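Local coordinates for protein interferon (Danio rerio, PDB 3PIV) that probably acts as a secreted antiviral cytokine of the type I interferon family, signalling by binding a cell-surface cytokine receptor, at residues A[42-47]-A[148-153]; A[75-80]-A[139-144]. All blocks are in the same frame, centred on the assembly; numbering follows the deposited sequence.

Contact 1 of 2, residues A[42-47]-A[148-153]; sequences LMDKSK and LQRMDI
D44 sets its carboxylate against the edge of the R150 guanidinium, and the salt bridge between them is a compact example of how two helices can be joined near a protein surface. R150 NH2 donates to D44 OD2 at 2.9 Å with an N-H...O angle of 148°, meeting the oxygen on its syn side but somewhat out of the carboxylate plane. The two flat groups lie nearly coplanar, although the side chains themselves cross at about a right angle. R150 reaches this position because its chain folds twice, at chi2 (-68°) and chi3 (-58°), instead of running straight out from the helix. A water accepts from R150 NE at 2.9 Å and donates to R150 O at 3.0 Å, so the bent arginine is tied back to its own backbone; a further link from this water to D44 OD1 is doubtful. D44 OD1 also faces a methyl group, I153 CG2, at 3.8 Å. Around and beyond D44 the helix gives way to a turn in which S46 OG and K45 N approach L42 O from opposite faces of its carbonyl plane. In the wider bundle the bridge links helix 37-44 to helix 134-158, with R150 also touching Y40 and T41; one residue on, M151 turns inward to pack against helix 48-66 and Y10 of helix 10-23.

Contact 2 of 2, residues A[75-80]-A[139-144]; sequences VNWDQN and QIRRVV
R141 lays its aliphatic chain along the indole of W77, a buried contact at one end of the helical cytokine bundle where the loop leading into helix 79-101 meets helix 134-158. The closest approach is R141 CD to W77 CZ2, 3.4 Å, and R141 CB adds to it by reaching W77 CH2 at 3.7 Å. The two side chains slide past each other in opposite directions, with ring and guanidinium planes 55° apart. With CG anti to the backbone nitrogen (chi1 179°) and the chain extended as far as NE, methylenes meet the six-membered ring while the charge is carried beyond it. E138 links the two polar ends: its OE2 is hydrogen-bonded to W77 NE1, and its OE1 forms a salt bridge with R141 NH1. Further out, R141 NH2 is held by the carbonyls of L21 and G26, and Y28 makes a cation-pi contact with the arginine. D78, next to the tryptophan, is the N-cap of helix 79-101, and its OD2 is hydrogen-bonded to T81 OG1. The indole is also covered by its own segment, since V75 CG2 lies 3.7 Å from the ring plane on the side opposite R141 CD.

Overall arrangement
Helix 134-158 is the shared element: contact 2 uses its residues 139-144, and contact 1 follows after three more residues, at 148-153. The centres of the two contacts are about 23 Å apart and lie on opposite sides of the chain's centre, that of contact 1 about 12 Å and that of contact 2 about 13 Å from it. In sequence, the interval 42-153 spanned by contact 1 encloses the interval 75-144 of contact 2. In both, helix 134-158 meets a segment from earlier in the chain. The two illustrate different solutions: a salt bridge near the surface and a buried tryptophan-arginine overlap. Beyond the shared helix, the two do not touch each other.

Contact 1 of 2, residues A[42-47]-A[148-153]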
ATOM      1  N   LEU A  42      -5.217  -9.906  11.385  1.00 21.15           N
ATOM      2  CA  LEU A  42      -6.279  -9.209  12.110  1.00 26.62           C
ATOM      3  C   LEU A  42      -7.300  -8.570  11.163  1.00 27.01           C
ATOM      4  O   LEU A  42      -8.500  -8.717  11.350  1.00 29.30           O
ATOM      5  CB  LEU A  42      -5.676  -8.155  13.038  1.00 28.31           C
ATOM      6  CG  LEU A  42      -6.565  -7.074  13.668  1.00 33.67           C
ATOM      7  CD1 LEU A  42      -7.446  -7.645  14.760  1.00 34.69           C
ATOM      8  CD2 LEU A  42      -5.709  -5.942  14.228  1.00 30.05           C
ATOM      9  N   MET A  43      -6.824  -7.873  10.136  1.00 26.62           N
ATOM     10  CA  MET A  43      -7.728  -7.224   9.197  1.00 23.59           C
ATOM     11  C   MET A  43      -8.532  -8.247   8.386  1.00 23.74           C
ATOM     12  O   MET A  43      -9.691  -8.009   8.002  1.00 21.32           O
ATOM     13  CB  MET A  43      -6.959  -6.258   8.279  1.00 20.68           C
ATOM     14  CG  MET A  43      -6.281  -5.088   9.004  1.00 16.17           C
ATOM     15  SD  MET A  43      -7.296  -4.250  10.250  1.00 25.52           S
ATOM     16  CE  MET A  43      -8.831  -4.045   9.331  1.00 20.72           C
ATOM     17  N   ASP A  44      -7.922  -9.397   8.128  1.00 24.14           N
ATOM     18  CA  ASP A  44      -8.606 -10.449   7.388  1.00 26.22           C
ATOM     19  C   ASP A  44      -9.965 -10.808   8.028  1.00 29.62           C
ATOM     20  O   ASP A  44     -10.917 -11.159   7.323  1.00 27.88           O
ATOM     21  CB  ASP A  44      -7.721 -11.697   7.281  1.00 26.84           C
ATOM     22  CG  ASP A  44      -6.593 -11.542   6.261  1.00 28.65           C
ATOM     23  OD1 ASP A  44      -6.749 -10.775   5.287  1.00 29.50           O
ATOM     24  OD2 ASP A  44      -5.545 -12.199   6.438  1.00 29.86           O
ATOM     25  N   LYS A  45     -10.054 -10.717   9.356  1.00 29.04           N
ATOM     26  CA  LYS A  45     -11.277 -11.119  10.054  1.00 35.10           C
ATOM     27  C   LYS A  45     -11.998  -9.971  10.759  1.00 34.62           C
ATOM     28  O   LYS A  45     -12.930 -10.196  11.535  1.00 35.77           O
ATOM     29  CB  LYS A  45     -11.008 -12.272  11.027  1.00 34.74           C
ATOM     30  CG  LYS A  45      -9.846 -12.053  11.984  1.00 38.13           C
ATOM     31  CD  LYS A  45      -9.423 -13.388  12.610  1.00 41.27           C
ATOM     32  CE  LYS A  45      -8.285 -13.224  13.613  1.00 42.42           C
ATOM     33  NZ  LYS A  45      -8.678 -12.395  14.794  1.00 56.78           N
ATOM     34  N   SER A  46     -11.574  -8.744  10.476  1.00 32.27           N
ATOM     35  CA  SER A  46     -12.246  -7.556  10.993  1.00 26.03           C
ATOM     36  C   SER A  46     -13.528  -7.327  10.220  1.00 22.23           C
ATOM     37  O   SER A  46     -13.712  -7.898   9.153  1.00 24.43           O
ATOM     38  CB  SER A  46     -11.344  -6.336  10.844  1.00 25.01           C
ATOM     39  OG  SER A  46     -10.187  -6.471  11.637  1.00 25.40           O
ATOM     40  N   LYS A  47     -14.406  -6.483  10.756  1.00 24.62           N
ATOM     41  CA  LYS A  47     -15.654  -6.125  10.081  1.00 27.85           C
ATOM     42  C   LYS A  47     -15.366  -5.367   8.791  1.00 26.98           C
ATOM     43  O   LYS A  47     -14.277  -4.815   8.629  1.00 26.61           O
ATOM     44  CB  LYS A  47     -16.533  -5.269  11.003  1.00 30.85           C
ATOM     45  CG  LYS A  47     -16.795  -5.928  12.349  1.00 38.39           C
ATOM     46  CD  LYS A  47     -17.755  -5.115  13.205  1.00 47.71           C
ATOM     47  CE  LYS A  47     -18.265  -5.936  14.387  1.00 53.20           C
ATOM     48  NZ  LYS A  47     -17.160  -6.466  15.230  1.00 46.66           N
ATOM     49  N   LEU A 148       0.155  -5.290  -1.539  1.00 11.14           N
ATOM     50  CA  LEU A 148      -0.837  -5.371  -2.600  1.00 11.69           C
ATOM     51  C   LEU A 148      -1.463  -6.778  -2.626  1.00 17.34           C
ATOM     52  O   LEU A 148      -2.662  -6.920  -2.863  1.00 15.55           O
ATOM     53  CB  LEU A 148      -0.226  -5.023  -3.964  1.00 11.33           C
ATOM     54  CG  LEU A 148       0.222  -3.562  -4.179  1.00 13.46           C
ATOM     55  CD1 LEU A 148       0.946  -3.410  -5.500  1.00 14.35           C
ATOM     56  CD2 LEU A 148      -0.973  -2.615  -4.106  1.00 13.46           C
ATOM     57  N   GLN A 149      -0.649  -7.801  -2.371  1.00 11.39           N
ATOM     58  CA  GLN A 149      -1.132  -9.190  -2.389  1.00 13.62           C
ATOM     59  C   GLN A 149      -2.109  -9.428  -1.260  1.00 13.53           C
ATOM     60  O   GLN A 149      -3.178  -9.953  -1.480  1.00 18.33           O
ATOM     61  CB  GLN A 149       0.034 -10.191  -2.333  1.00 17.81           C
ATOM     62  CG  GLN A 149       0.732 -10.345  -3.665  1.00 17.98           C
ATOM     63  CD  GLN A 149       2.114 -10.945  -3.570  1.00 22.31           C
ATOM     64  OE1 GLN A 149       2.758 -10.919  -2.513  1.00 23.62           O
ATOM     65  NE2 GLN A 149       2.598 -11.471  -4.694  1.00 23.60           N
ATOM     66  N   ARG A 150      -1.768  -8.981  -0.059  1.00 17.00           N
ATOM     67  CA  ARG A 150      -2.663  -9.144   1.079  1.00 16.25           C
ATOM     68  C   ARG A 150      -3.912  -8.237   1.021  1.00 17.37           C
ATOM     69  O   ARG A 150      -5.002  -8.656   1.419  1.00 15.18           O
ATOM     70  CB  ARG A 150      -1.901  -8.939   2.384  1.00 14.46           C
ATOM     71  CG  ARG A 150      -0.757  -9.946   2.625  1.00 21.25           C
ATOM     72  CD  ARG A 150      -1.244 -11.377   2.880  1.00 17.51           C
ATOM     73  NE  ARG A 150      -2.150 -11.504   4.024  1.00 23.70           N
ATOM     74  CZ  ARG A 150      -1.776 -11.812   5.269  1.00 20.68           C
ATOM     75  NH1 ARG A 150      -0.500 -12.000   5.549  1.00 21.65           N
ATOM     76  NH2 ARG A 150      -2.676 -11.905   6.239  1.00 17.59           N
ATOM     77  N   MET A 151      -3.756  -7.003   0.545  1.00 13.46           N
ATOM     78  CA  MET A 151      -4.905  -6.115   0.387  1.00 16.34           C
ATOM     79  C   MET A 151      -5.976  -6.750  -0.476  1.00 11.85           C
ATOM     80  O   MET A 151      -7.148  -6.598  -0.213  1.00 15.32           O
ATOM     81  CB  MET A 151      -4.493  -4.757  -0.192  1.00 12.30           C
ATOM     82  CG  MET A 151      -3.692  -3.913   0.790  1.00 13.88           C
ATOM     83  SD  MET A 151      -2.806  -2.574  -0.036  1.00 17.56           S
ATOM     84  CE  MET A 151      -4.073  -1.300  -0.016  1.00 12.42           C
ATOM     85  N   ASP A 152      -5.556  -7.477  -1.497  1.00 17.80           N
ATOM     86  CA  ASP A 152      -6.480  -8.119  -2.426  1.00 22.74           C
ATOM     87  C   ASP A 152      -7.311  -9.214  -1.739  1.00 19.60           C
ATOM     88  O   ASP A 152      -8.478  -9.431  -2.067  1.00 17.42           O
ATOM     89  CB  ASP A 152      -5.688  -8.705  -3.597  1.00 20.16           C
ATOM     90  CG  ASP A 152      -6.569  -9.400  -4.606  1.00 27.34           C
ATOM     91  OD1 ASP A 152      -7.254  -8.702  -5.390  1.00 26.91           O
ATOM     92  OD2 ASP A 152      -6.569 -10.646  -4.620  1.00 24.75           O
ATOM     93  N   ILE A 153      -6.702  -9.896  -0.783  1.00 17.07           N
ATOM     94  CA  ILE A 153      -7.404 -10.898  -0.003  1.00 18.81           C
ATOM     95  C   ILE A 153      -8.470 -10.213   0.838  1.00 19.00           C
ATOM     96  O   ILE A 153      -9.625 -10.608   0.843  1.00 20.74           O
ATOM     97  CB  ILE A 153      -6.436 -11.676   0.908  1.00 17.18           C
ATOM     98  CG1 ILE A 153      -5.501 -12.551   0.062  1.00 18.17           C
ATOM     99  CG2 ILE A 153      -7.203 -12.527   1.913  1.00 18.77           C
ATOM    100  CD1 ILE A 153      -4.553 -13.385   0.897  1.00 14.34           C
TER
HETATM  101  O   HOH W   1      -4.798 -10.423   3.814  1.00 26.48           O

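Contact 2 of 2, residues A[75-80]-A[139-144]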
ATOM      1  N   VAL A  75      17.794   4.602  -8.266  1.00 26.92           N
ATOM      2  CA  VAL A  75      17.102   3.571  -9.039  1.00 27.58           C
ATOM      3  C   VAL A  75      16.823   4.009 -10.455  1.00 31.06           C
ATOM      4  O   VAL A  75      16.646   5.188 -10.747  1.00 31.08           O
ATOM      5  CB  VAL A  75      15.759   3.103  -8.413  1.00 28.72           C
ATOM      6  CG1 VAL A  75      16.003   2.351  -7.115  1.00 26.89           C
ATOM      7  CG2 VAL A  75      14.784   4.281  -8.252  1.00 24.08           C
ATOM      8  N   ASN A  76      16.760   3.023 -11.330  1.00 30.47           N
ATOM      9  CA  ASN A  76      16.556   3.249 -12.737  1.00 32.80           C
ATOM     10  C   ASN A  76      15.085   3.075 -13.089  1.00 32.08           C
ATOM     11  O   ASN A  76      14.737   2.979 -14.270  1.00 32.04           O
ATOM     12  CB  ASN A  76      17.371   2.214 -13.483  1.00 41.18           C
ATOM     13  CG  ASN A  76      17.250   0.846 -12.847  1.00 44.50           C
ATOM     14  OD1 ASN A  76      16.359   0.063 -13.193  1.00 48.54           O
ATOM     15  ND2 ASN A  76      18.109   0.572 -11.861  1.00 41.58           N
ATOM     16  N   TRP A  77      14.224   3.018 -12.073  1.00 27.51           N
ATOM     17  CA  TRP A  77      12.800   2.791 -12.309  1.00 28.16           C
ATOM     18  C   TRP A  77      12.257   3.809 -13.298  1.00 27.93           C
ATOM     19  O   TRP A  77      12.724   4.940 -13.353  1.00 21.28           O
ATOM     20  CB  TRP A  77      11.990   2.887 -11.019  1.00 21.19           C
ATOM     21  CG  TRP A  77      12.357   1.879 -10.005  1.00 22.36           C
ATOM     22  CD1 TRP A  77      13.146   0.778 -10.186  1.00 24.46           C
ATOM     23  CD2 TRP A  77      11.949   1.863  -8.634  1.00 19.37           C
ATOM     24  NE1 TRP A  77      13.263   0.087  -9.008  1.00 18.70           N
ATOM     25  CE2 TRP A  77      12.530   0.729  -8.040  1.00 21.90           C
ATOM     26  CE3 TRP A  77      11.145   2.698  -7.852  1.00 18.97           C
ATOM     27  CZ2 TRP A  77      12.339   0.411  -6.697  1.00 21.36           C
ATOM     28  CZ3 TRP A  77      10.950   2.379  -6.517  1.00 21.06           C
ATOM     29  CH2 TRP A  77      11.551   1.245  -5.951  1.00 22.63           C
ATOM     30  N   ASP A  78      11.265   3.406 -14.077  1.00 25.08           N
ATOM     31  CA  ASP A  78      10.664   4.335 -15.019  1.00 27.74           C
ATOM     32  C   ASP A  78       9.718   5.245 -14.249  1.00 26.11           C
ATOM     33  O   ASP A  78       8.756   4.753 -13.653  1.00 19.90           O
ATOM     34  CB  ASP A  78       9.914   3.569 -16.105  1.00 24.47           C
ATOM     35  CG  ASP A  78       9.408   4.475 -17.196  1.00 23.70           C
ATOM     36  OD1 ASP A  78      10.245   5.019 -17.934  1.00 31.84           O
ATOM     37  OD2 ASP A  78       8.182   4.665 -17.304  1.00 29.00           O
ATOM     38  N   GLN A  79       9.992   6.556 -14.245  1.00 20.82           N
ATOM     39  CA  GLN A  79       9.215   7.467 -13.409  1.00 21.32           C
ATOM     40  C   GLN A  79       7.788   7.618 -13.897  1.00 19.43           C
ATOM     41  O   GLN A  79       6.897   7.885 -13.116  1.00 16.64           O
ATOM     42  CB  GLN A  79       9.858   8.849 -13.285  1.00 19.06           C
ATOM     43  CG  GLN A  79      11.093   8.875 -12.410  1.00 25.75           C
ATOM     44  CD  GLN A  79      10.834   8.451 -10.966  1.00 26.39           C
ATOM     45  OE1 GLN A  79       9.747   8.670 -10.405  1.00 22.69           O
ATOM     46  NE2 GLN A  79      11.848   7.851 -10.353  1.00 24.09           N
ATOM     47  N   ASN A  80       7.575   7.494 -15.195  1.00 17.20           N
ATOM     48  CA  ASN A  80       6.223   7.578 -15.703  1.00 20.39           C
ATOM     49  C   ASN A  80       5.432   6.384 -15.191  1.00 18.25           C
ATOM     50  O   ASN A  80       4.253   6.501 -14.900  1.00 19.90           O
ATOM     51  CB  ASN A  80       6.211   7.606 -17.233  1.00 24.95           C
ATOM     52  CG  ASN A  80       6.849   8.866 -17.800  1.00 29.15           C
ATOM     53  OD1 ASN A  80       6.633   9.962 -17.293  1.00 26.39           O
ATOM     54  ND2 ASN A  80       7.627   8.710 -18.867  1.00 26.24           N
ATOM     55  N   GLN A 139      13.934  -2.973  -1.469  1.00 17.82           N
ATOM     56  CA  GLN A 139      13.230  -3.538  -0.328  1.00 20.33           C
ATOM     57  C   GLN A 139      11.836  -2.925  -0.240  1.00 21.57           C
ATOM     58  O   GLN A 139      10.853  -3.646  -0.111  1.00 19.42           O
ATOM     59  CB  GLN A 139      13.987  -3.308   0.969  1.00 18.73           C
ATOM     60  CG  GLN A 139      15.172  -4.221   1.115  1.00 24.24           C
ATOM     61  CD  GLN A 139      14.770  -5.680   0.986  1.00 27.66           C
ATOM     62  OE1 GLN A 139      14.088  -6.222   1.858  1.00 29.56           O
ATOM     63  NE2 GLN A 139      15.201  -6.324  -0.099  1.00 20.10           N
ATOM     64  N   ILE A 140      11.745  -1.598  -0.318  1.00 18.91           N
ATOM     65  CA  ILE A 140      10.439  -0.950  -0.260  1.00 15.70           C
ATOM     66  C   ILE A 140       9.508  -1.502  -1.351  1.00 15.95           C
ATOM     67  O   ILE A 140       8.356  -1.845  -1.084  1.00 14.82           O
ATOM     68  CB  ILE A 140      10.543   0.601  -0.339  1.00 17.47           C
ATOM     69  CG1 ILE A 140      10.714   1.201   1.061  1.00 17.60           C
ATOM     70  CG2 ILE A 140       9.292   1.199  -0.971  1.00 11.48           C
ATOM     71  CD1 ILE A 140      11.701   0.500   1.950  1.00 17.71           C
ATOM     72  N   ARG A 141      10.023  -1.606  -2.570  1.00 13.48           N
ATOM     73  CA  ARG A 141       9.269  -2.148  -3.684  1.00 15.46           C
ATOM     74  C   ARG A 141       8.800  -3.596  -3.417  1.00 18.89           C
ATOM     75  O   ARG A 141       7.634  -3.947  -3.655  1.00 16.49           O
ATOM     76  CB  ARG A 141      10.122  -2.065  -4.944  1.00 13.42           C
ATOM     77  CG  ARG A 141       9.481  -2.612  -6.175  1.00 17.37           C
ATOM     78  CD  ARG A 141      10.312  -2.252  -7.380  1.00 21.71           C
ATOM     79  NE  ARG A 141       9.831  -2.899  -8.588  1.00 28.11           N
ATOM     80  CZ  ARG A 141      10.531  -3.780  -9.291  1.00 23.96           C
ATOM     81  NH1 ARG A 141      11.752  -4.112  -8.903  1.00 25.84           N
ATOM     82  NH2 ARG A 141      10.014  -4.310 -10.388  1.00 23.93           N
ATOM     83  N   ARG A 142       9.697  -4.435  -2.916  1.00 14.69           N
ATOM     84  CA  ARG A 142       9.303  -5.810  -2.593  1.00 17.14           C
ATOM     85  C   ARG A 142       8.223  -5.808  -1.502  1.00 19.16           C
ATOM     86  O   ARG A 142       7.253  -6.554  -1.597  1.00 17.77           O
ATOM     87  CB  ARG A 142      10.499  -6.655  -2.165  1.00 18.09           C
ATOM     88  CG  ARG A 142      10.134  -8.115  -1.766  1.00 22.99           C
ATOM     89  CD  ARG A 142       9.372  -8.834  -2.869  1.00 22.71           C
ATOM     90  NE  ARG A 142       8.890 -10.165  -2.478  1.00 26.67           N
ATOM     91  CZ  ARG A 142       7.757 -10.390  -1.813  1.00 27.71           C
ATOM     92  NH1 ARG A 142       6.985  -9.374  -1.445  1.00 23.67           N
ATOM     93  NH2 ARG A 142       7.397 -11.634  -1.503  1.00 32.21           N
ATOM     94  N   VAL A 143       8.376  -4.943  -0.497  1.00 15.31           N
ATOM     95  CA  VAL A 143       7.402  -4.831   0.596  1.00 15.81           C
ATOM     96  C   VAL A 143       6.018  -4.406   0.090  1.00 15.13           C
ATOM     97  O   VAL A 143       5.009  -4.982   0.478  1.00 12.76           O
ATOM     98  CB  VAL A 143       7.871  -3.859   1.714  1.00 16.68           C
ATOM     99  CG1 VAL A 143       6.695  -3.421   2.586  1.00 15.01           C
ATOM    100  CG2 VAL A 143       8.956  -4.509   2.572  1.00 22.13           C
ATOM    101  N   VAL A 144       5.986  -3.411  -0.793  1.00 13.85           N
ATOM    102  CA  VAL A 144       4.731  -2.920  -1.364  1.00 12.68           C
ATOM    103  C   VAL A 144       4.013  -4.022  -2.146  1.00 13.31           C
ATOM    104  O   VAL A 144       2.783  -4.114  -2.122  1.00 12.30           O
ATOM    105  CB  VAL A 144       4.972  -1.702  -2.275  1.00 12.29           C
ATOM    106  CG1 VAL A 144       3.739  -1.400  -3.121  1.00 14.50           C
ATOM    107  CG2 VAL A 144       5.344  -0.498  -1.435  1.00 11.92           C
TER